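Long-range contact in lysine/ornithine decarboxylase (Vibrio vulnificus, PDB 2PLJ), which decarboxylates lysine and ornithine, the latter to putrescine, with pyridoxal phosphate as cofactor in a beta/alpha-barrel fold: residues L57-C62 with Q403-N408. Sequence-based numbering, arbitrary orientation.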
# COMPACT_ATOMS: atom_id res chain seq x y z
N LEU A 57 -4.92 16.27 -3.61
CA LEU A 57 -4.65 16.31 -5.06
C LEU A 57 -3.21 15.97 -5.32
O LEU A 57 -2.35 16.18 -4.45
CB LEU A 57 -4.88 17.73 -5.60
CG LEU A 57 -6.27 18.34 -5.50
CD1 LEU A 57 -6.27 19.78 -6.00
CD2 LEU A 57 -7.31 17.47 -6.24
N LEU A 58 -2.94 15.51 -6.54
CA LEU A 58 -1.58 15.40 -7.07
C LEU A 58 -1.55 16.23 -8.36
O LEU A 58 -2.29 15.95 -9.30
CB LEU A 58 -1.26 13.94 -7.35
CG LEU A 58 -1.15 13.06 -6.11
CD1 LEU A 58 -1.16 11.61 -6.52
CD2 LEU A 58 0.15 13.34 -5.36
N LEU A 59 -0.71 17.27 -8.39
CA LEU A 59 -0.62 18.14 -9.56
C LEU A 59 0.51 17.65 -10.46
O LEU A 59 1.68 17.71 -10.08
CB LEU A 59 -0.42 19.61 -9.16
CG LEU A 59 -1.43 20.16 -8.14
CD1 LEU A 59 -1.12 21.63 -7.85
CD2 LEU A 59 -2.88 19.97 -8.66
N LEU A 60 0.15 17.18 -11.64
CA LEU A 60 1.11 16.64 -12.60
C LEU A 60 1.41 17.68 -13.68
O LEU A 60 0.52 18.13 -14.41
CB LEU A 60 0.52 15.38 -13.24
CG LEU A 60 1.22 14.89 -14.52
CD1 LEU A 60 2.67 14.46 -14.15
CD2 LEU A 60 0.41 13.72 -15.12
N ASP A 61 2.68 18.05 -13.77
CA ASP A 61 3.08 19.09 -14.73
C ASP A 61 3.82 18.42 -15.89
O ASP A 61 5.00 18.00 -15.75
CB ASP A 61 3.96 20.14 -14.04
CG ASP A 61 4.37 21.29 -14.99
OD1 ASP A 61 4.02 21.22 -16.20
OD2 ASP A 61 5.05 22.24 -14.52
N CYS A 62 3.15 18.30 -17.05
CA CYS A 62 3.77 17.65 -18.24
C CYS A 62 5.03 18.35 -18.76
O CYS A 62 5.84 17.74 -19.44
CB CYS A 62 2.76 17.51 -19.38
SG CYS A 62 1.43 16.38 -18.88
N GLN A 403 -6.78 12.82 -6.07
CA GLN A 403 -7.06 12.93 -7.50
C GLN A 403 -5.86 13.58 -8.18
O GLN A 403 -5.35 14.62 -7.73
CB GLN A 403 -8.31 13.79 -7.72
CG GLN A 403 -8.72 13.80 -9.19
CD GLN A 403 -10.00 14.56 -9.50
OE1 GLN A 403 -10.49 14.48 -10.62
NE2 GLN A 403 -10.55 15.28 -8.50
N THR A 404 -5.41 12.99 -9.28
CA THR A 404 -4.34 13.59 -10.07
C THR A 404 -4.91 14.60 -11.08
O THR A 404 -5.86 14.29 -11.81
CB THR A 404 -3.48 12.50 -10.76
OG1 THR A 404 -2.77 11.74 -9.77
CG2 THR A 404 -2.44 13.11 -11.70
N ILE A 405 -4.34 15.79 -11.12
CA ILE A 405 -4.76 16.81 -12.08
C ILE A 405 -3.60 17.01 -13.07
O ILE A 405 -2.51 17.42 -12.67
CB ILE A 405 -5.08 18.17 -11.41
CG1 ILE A 405 -6.07 17.99 -10.23
CG2 ILE A 405 -5.62 19.12 -12.47
CD1 ILE A 405 -7.39 17.34 -10.64
N ALA A 406 -3.84 16.70 -14.35
CA ALA A 406 -2.77 16.74 -15.36
C ALA A 406 -2.80 18.10 -16.04
O ALA A 406 -3.85 18.52 -16.60
CB ALA A 406 -2.94 15.62 -16.40
N LEU A 407 -1.64 18.76 -16.02
CA LEU A 407 -1.46 20.10 -16.58
C LEU A 407 -0.44 20.15 -17.71
O LEU A 407 0.55 19.38 -17.73
CB LEU A 407 -0.98 21.06 -15.46
CG LEU A 407 -1.69 21.01 -14.10
CD1 LEU A 407 -0.89 21.75 -13.03
CD2 LEU A 407 -3.05 21.59 -14.26
N ASN A 408 -0.68 21.05 -18.67
CA ASN A 408 0.35 21.38 -19.68
C ASN A 408 0.69 20.25 -20.63
O ASN A 408 1.79 20.26 -21.22
CB ASN A 408 1.63 21.95 -19.03
CG ASN A 408 1.37 23.14 -18.14
OD1 ASN A 408 0.51 24.00 -18.45
ND2 ASN A 408 2.06 23.20 -17.00
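Leu-59 and Ile-405 run alongside each other on one face of the sheet, CD2 of Leu-59 resting 4.0 Å from CB of Ile-405. Chi1 of -52° sets CG of Leu-59 beside its own backbone N, and an extended chi2, which takes up CD1, leaves CD2 over Ile-405. Leu-57 CD2 comes to Ile-405 CG1 on the same face, which helix 40-53 covers through Ile-46, Ser-49 and Phe-53. On the other face, Leu-60 meets Ala-406 through CD2 (4.1 Å to Ala-406 CB) and the methyl of Thr-404 through CB, while Val-93 packs on Leu-60 and Val-92 on Ala-406, both from helix 91-100. Thr-404 OG1 sits against Leu-58, 3.6 Å from both its CB and its CD1. Strands 57-61 and 403-407 run parallel, 22° apart, and join distant parts of the sequence in the mixed sheet of the beta-barrel domain, separate from the parallel beta/alpha-barrel; strands 24-26 and 300-312 extend the sheet on their outer edges. Leu-58 and Leu-60 each give N-H and C=O to this pairing: Leu-58 N to Gln-403 O, Ile-405 N to Leu-58 O (2.7 Å), Leu-60 N to Ile-405 O and Leu-407 N to Leu-60 O. The series ends with Cys-62 N to Leu-407 O (2.9 Å), at the first residue of helix 62-75. Just before that helix, N-cap Asp-61 uses OD1 twice, for Asp-63 N and for Asn-408 ND2. The bond from Asn-408 ND2 to Asp-61 OD1, 2.9 Å and almost straight, lies within the Asn-408 amide plane but well above the carboxylate plane; the two planes are 63° apart. Arg-66 NH2, from helix 62-75, hydrogen-bonds to the backbone O of Asn-408.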